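PDB 1RQB: transcarboxylase 5S subunit from Propionibacterium freudenreichii subsp. shermanii, which catalyses the transfer of a carboxyl group from the biotin of the 1.3S subunit to pyruvate, forming oxaloacetate, with one cobalt ion bound per subunit. Local coordinates for residues 242-254 with 263-277. Residues are numbered along the deposited sequence; the frame is centred on the assembly and turned at random.
Sequences IEAGVDVVDTAIS and NPTESVAEMLEGTGY
Glu266 clamps Ser254 with both carboxylate oxygens: OE1 takes the backbone N of Ser254 at 2.8 Å on its syn lone pair, while Ser254 OG donates to OE2 from above the carboxylate plane, 41° out of it. A bend at chi2 (103°) swings the carboxylate back to the loop, where Ile253 CD1 rests against it, 3.4 Å from Glu266 OE1. Earlier in each segment, Thr251 OG1 donates a 2.6 Å hydrogen bond to Thr265 OG1; the latter is also bonded to Glu29. Between these side-chain links the backbones form a single bridge, with Ala252 N bonding to Asn263 O and Thr265 N to Ala252 O. This is the last beta-alpha unit of the TIM barrel: strand 248-251 runs parallel to strand 23-29, and helix 265-271 returns along its outside, axes 8.8 Å apart at 141°. The bridge lies at the C-terminal end of strand 248-251, where the side chain of Ala252 comes within about 4 Å of that of Ala35, a substrate-binding residue. Farther down, Val268 CG2 packs on Thr251 CG2 at 3.7 Å. Ile242 CD1 meets Leu272 CD2 tip to tip. The other Ile242 branch, CG2, sits over the centre of the Tyr277 ring in a CH-pi contact, 3.7 Å from its centroid, while the ring's OH is bonded to Ser20.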
loop_
_atom_site.group_PDB
_atom_site.type_symbol
_atom_site.label_atom_id
_atom_site.label_comp_id
_atom_site.label_asym_id
_atom_site.label_seq_id
_atom_site.Cartn_x
_atom_site.Cartn_y
_atom_site.Cartn_z
ATOM N N ILE A 242 -1.289 -0.587 -18.382
ATOM C CA ILE A 242 -2.276 0.261 -19.068
ATOM C C ILE A 242 -1.577 0.994 -20.216
ATOM O O ILE A 242 -2.129 1.129 -21.307
ATOM C CB ILE A 242 -2.924 1.252 -18.070
ATOM C CG1 ILE A 242 -3.862 0.470 -17.138
ATOM C CG2 ILE A 242 -3.683 2.372 -18.826
ATOM C CD1 ILE A 242 -4.337 1.257 -15.926
ATOM N N GLU A 243 -0.351 1.450 -19.996
ATOM C CA GLU A 243 0.376 2.117 -21.086
ATOM C C GLU A 243 0.639 1.121 -22.218
ATOM O O GLU A 243 0.681 1.500 -23.387
ATOM C CB GLU A 243 1.700 2.722 -20.575
ATOM C CG GLU A 243 1.485 3.863 -19.561
ATOM C CD GLU A 243 2.784 4.430 -18.967
ATOM O OE1 GLU A 243 3.787 3.685 -18.874
ATOM O OE2 GLU A 243 2.789 5.626 -18.574
ATOM N N ALA A 244 0.787 -0.160 -21.883
ATOM C CA ALA A 244 1.065 -1.177 -22.907
ATOM C C ALA A 244 -0.221 -1.629 -23.601
ATOM O O ALA A 244 -0.168 -2.379 -24.574
ATOM C CB ALA A 244 1.781 -2.370 -22.292
ATOM N N GLY A 245 -1.375 -1.198 -23.098
ATOM C CA GLY A 245 -2.635 -1.565 -23.734
ATOM C C GLY A 245 -3.543 -2.588 -23.059
ATOM O O GLY A 245 -4.465 -3.101 -23.693
ATOM N N VAL A 246 -3.309 -2.887 -21.785
ATOM C CA VAL A 246 -4.155 -3.875 -21.098
ATOM C C VAL A 246 -5.608 -3.395 -21.093
ATOM O O VAL A 246 -5.895 -2.210 -20.920
ATOM C CB VAL A 246 -3.637 -4.161 -19.663
ATOM C CG1 VAL A 246 -4.068 -3.050 -18.682
ATOM C CG2 VAL A 246 -4.144 -5.529 -19.213
ATOM N N ASP A 247 -6.527 -4.339 -21.256
ATOM C CA ASP A 247 -7.958 -4.019 -21.369
ATOM C C ASP A 247 -8.656 -3.878 -20.015
ATOM O O ASP A 247 -9.507 -3.005 -19.859
ATOM C CB ASP A 247 -8.649 -5.111 -22.186
ATOM C CG ASP A 247 -8.037 -5.255 -23.568
ATOM O OD1 ASP A 247 -8.503 -4.554 -24.487
ATOM O OD2 ASP A 247 -7.070 -6.035 -23.727
ATOM N N VAL A 248 -8.310 -4.735 -19.056
ATOM C CA VAL A 248 -8.978 -4.737 -17.745
ATOM C C VAL A 248 -7.959 -5.030 -16.641
ATOM O O VAL A 248 -7.058 -5.843 -16.837
ATOM C CB VAL A 248 -10.047 -5.887 -17.660
ATOM C CG1 VAL A 248 -10.705 -5.918 -16.249
ATOM C CG2 VAL A 248 -11.097 -5.738 -18.771
ATOM N N VAL A 249 -8.091 -4.381 -15.481
ATOM C CA VAL A 249 -7.197 -4.697 -14.356
ATOM C C VAL A 249 -8.056 -5.047 -13.138
ATOM O O VAL A 249 -9.154 -4.512 -12.987
ATOM C CB VAL A 249 -6.215 -3.521 -14.031
ATOM C CG1 VAL A 249 -5.258 -3.292 -15.233
ATOM C CG2 VAL A 249 -6.982 -2.251 -13.723
ATOM N N ASP A 250 -7.593 -5.990 -12.306
ATOM C CA ASP A 250 -8.336 -6.424 -11.113
ATOM C C ASP A 250 -7.889 -5.620 -9.890
ATOM O O ASP A 250 -6.695 -5.424 -9.668
ATOM C CB ASP A 250 -8.093 -7.908 -10.801
ATOM C CG ASP A 250 -8.537 -8.837 -11.910
ATOM O OD1 ASP A 250 -8.998 -8.351 -12.964
ATOM O OD2 ASP A 250 -8.415 -10.068 -11.714
ATOM N N THR A 251 -8.856 -5.181 -9.085
ATOM C CA THR A 251 -8.559 -4.406 -7.872
ATOM C C THR A 251 -9.568 -4.768 -6.781
ATOM O O THR A 251 -10.566 -5.444 -7.029
ATOM C CB THR A 251 -8.651 -2.874 -8.143
ATOM O OG1 THR A 251 -9.998 -2.546 -8.520
ATOM C CG2 THR A 251 -7.707 -2.459 -9.282
ATOM N N ALA A 252 -9.298 -4.300 -5.569
ATOM C CA ALA A 252 -10.193 -4.562 -4.430
ATOM C C ALA A 252 -10.562 -3.227 -3.782
ATOM O O ALA A 252 -9.705 -2.357 -3.630
ATOM C CB ALA A 252 -9.486 -5.461 -3.393
ATOM N N ILE A 253 -11.826 -3.075 -3.379
ATOM C CA ILE A 253 -12.263 -1.829 -2.729
ATOM C C ILE A 253 -11.255 -1.482 -1.631
ATOM O O ILE A 253 -10.772 -2.357 -0.914
ATOM C CB ILE A 253 -13.719 -1.968 -2.206
ATOM C CG1 ILE A 253 -14.371 -0.574 -2.078
ATOM C CG2 ILE A 253 -13.736 -2.737 -0.896
ATOM C CD1 ILE A 253 -14.585 0.129 -3.421
ATOM N N SER A 254 -10.955 -0.190 -1.480
ATOM C CA SER A 254 -9.875 0.288 -0.602
ATOM C C SER A 254 -9.931 -0.204 0.848
ATOM O O SER A 254 -8.877 -0.392 1.452
ATOM C CB SER A 254 -9.768 1.823 -0.658
ATOM O OG SER A 254 -10.907 2.454 -0.114
ATOM N N ASN A 263 -4.292 -4.119 -5.071
ATOM C CA ASN A 263 -4.237 -2.653 -5.155
ATOM C C ASN A 263 -5.679 -2.149 -5.065
ATOM O O ASN A 263 -6.602 -2.817 -5.534
ATOM C CB ASN A 263 -3.532 -2.246 -6.453
ATOM C CG ASN A 263 -2.102 -2.767 -6.502
ATOM O OD1 ASN A 263 -1.265 -2.389 -5.684
ATOM N ND2 ASN A 263 -1.830 -3.677 -7.437
ATOM N N PRO A 264 -5.888 -0.981 -4.425
ATOM C CA PRO A 264 -7.202 -0.360 -4.214
ATOM C C PRO A 264 -7.926 0.147 -5.463
ATOM O O PRO A 264 -7.368 0.890 -6.268
ATOM C CB PRO A 264 -6.908 0.773 -3.211
ATOM C CG PRO A 264 -5.457 0.566 -2.793
ATOM C CD PRO A 264 -4.825 -0.062 -3.986
ATOM N N THR A 265 -9.187 -0.251 -5.584
ATOM C CA THR A 265 -10.026 0.127 -6.732
ATOM C C THR A 265 -10.050 1.647 -6.909
ATOM O O THR A 265 -9.782 2.162 -7.994
ATOM C CB THR A 265 -11.474 -0.379 -6.517
ATOM O OG1 THR A 265 -11.466 -1.811 -6.459
ATOM C CG2 THR A 265 -12.400 0.107 -7.648
ATOM N N GLU A 266 -10.369 2.369 -5.842
ATOM C CA GLU A 266 -10.478 3.831 -5.953
ATOM C C GLU A 266 -9.124 4.464 -6.284
ATOM O O GLU A 266 -9.064 5.441 -7.029
ATOM C CB GLU A 266 -11.029 4.423 -4.665
ATOM C CG GLU A 266 -12.376 3.841 -4.263
ATOM C CD GLU A 266 -12.239 2.831 -3.134
ATOM O OE1 GLU A 266 -11.592 1.775 -3.331
ATOM O OE2 GLU A 266 -12.762 3.108 -2.040
ATOM N N SER A 267 -8.039 3.932 -5.725
ATOM C CA SER A 267 -6.711 4.497 -6.007
ATOM C C SER A 267 -6.369 4.305 -7.486
ATOM O O SER A 267 -5.854 5.214 -8.137
ATOM C CB SER A 267 -5.653 3.824 -5.133
ATOM O OG SER A 267 -5.906 4.082 -3.758
ATOM N N VAL A 268 -6.662 3.124 -8.024
ATOM C CA VAL A 268 -6.369 2.854 -9.439
ATOM C C VAL A 268 -7.220 3.767 -10.325
ATOM O O VAL A 268 -6.743 4.290 -11.331
ATOM C CB VAL A 268 -6.609 1.364 -9.785
ATOM C CG1 VAL A 268 -6.572 1.146 -11.289
ATOM C CG2 VAL A 268 -5.525 0.528 -9.133
ATOM N N ALA A 269 -8.473 4.005 -9.942
ATOM C CA ALA A 269 -9.310 4.881 -10.775
ATOM C C ALA A 269 -8.820 6.329 -10.697
ATOM O O ALA A 269 -8.721 7.012 -11.716
ATOM C CB ALA A 269 -10.783 4.806 -10.335
ATOM N N GLU A 270 -8.506 6.803 -9.491
ATOM C CA GLU A 270 -8.087 8.203 -9.313
ATOM C C GLU A 270 -6.724 8.510 -9.937
ATOM O O GLU A 270 -6.508 9.611 -10.442
ATOM C CB GLU A 270 -8.035 8.564 -7.826
ATOM C CG GLU A 270 -9.376 8.510 -7.131
ATOM C CD GLU A 270 -10.125 9.837 -7.159
ATOM O OE1 GLU A 270 -9.756 10.745 -7.944
ATOM O OE2 GLU A 270 -11.096 9.964 -6.387
HETATM N N MSE A 271 -5.805 7.557 -9.926
HETATM C CA MSE A 271 -4.446 7.814 -10.425
HETATM C C MSE A 271 -4.422 8.102 -11.930
HETATM O O MSE A 271 -3.429 8.625 -12.431
HETATM C CB MSE A 271 -3.535 6.617 -10.157
HETATM C CG MSE A 271 -3.821 5.405 -11.033
HETATM SE SE MSE A 271 -2.634 3.857 -10.684
HETATM C CE MSE A 271 -2.919 2.832 -12.310
ATOM N N LEU A 272 -5.483 7.782 -12.666
ATOM C CA LEU A 272 -5.461 7.973 -14.124
ATOM C C LEU A 272 -5.847 9.388 -14.567
ATOM O O LEU A 272 -5.716 9.712 -15.746
ATOM C CB LEU A 272 -6.415 6.976 -14.798
ATOM C CG LEU A 272 -6.090 5.497 -14.593
ATOM C CD1 LEU A 272 -7.151 4.630 -15.292
ATOM C CD2 LEU A 272 -4.705 5.209 -15.152
ATOM N N GLU A 273 -6.298 10.243 -13.651
ATOM C CA GLU A 273 -6.768 11.583 -14.035
ATOM C C GLU A 273 -5.701 12.378 -14.790
ATOM O O GLU A 273 -4.584 12.570 -14.309
ATOM C CB GLU A 273 -7.240 12.369 -12.804
ATOM C CG GLU A 273 -7.745 13.771 -13.137
ATOM C CD GLU A 273 -8.403 14.472 -11.951
ATOM O OE1 GLU A 273 -8.013 14.193 -10.797
ATOM O OE2 GLU A 273 -9.302 15.314 -12.182
ATOM N N GLY A 274 -6.081 12.839 -15.983
ATOM C CA GLY A 274 -5.196 13.616 -16.836
ATOM C C GLY A 274 -4.197 12.866 -17.705
ATOM O O GLY A 274 -3.457 13.500 -18.456
ATOM N N THR A 275 -4.164 11.536 -17.632
ATOM C CA THR A 275 -3.212 10.735 -18.417
ATOM C C THR A 275 -3.795 10.374 -19.787
ATOM O O THR A 275 -3.078 9.873 -20.652
ATOM C CB THR A 275 -2.915 9.371 -17.741
ATOM O OG1 THR A 275 -4.130 8.607 -17.678
ATOM C CG2 THR A 275 -2.361 9.562 -16.321
ATOM N N GLY A 276 -5.093 10.590 -19.974
ATOM C CA GLY A 276 -5.734 10.190 -21.226
ATOM C C GLY A 276 -6.492 8.883 -21.001
ATOM O O GLY A 276 -7.357 8.501 -21.789
ATOM N N TYR A 277 -6.161 8.171 -19.929
ATOM C CA TYR A 277 -6.868 6.918 -19.620
ATOM C C TYR A 277 -7.904 7.206 -18.534
ATOM O O TYR A 277 -7.746 8.124 -17.731
ATOM C CB TYR A 277 -5.904 5.853 -19.089
ATOM C CG TYR A 277 -4.726 5.631 -19.988
ATOM C CD1 TYR A 277 -3.440 5.997 -19.580
ATOM C CD2 TYR A 277 -4.890 5.076 -21.263
ATOM C CE1 TYR A 277 -2.340 5.812 -20.415
ATOM C CE2 TYR A 277 -3.795 4.893 -22.112
ATOM C CZ TYR A 277 -2.520 5.264 -21.672
ATOM O OH TYR A 277 -1.426 5.077 -22.479
HETATM O O HOH W 1 -4.409 -5.258 -7.926
#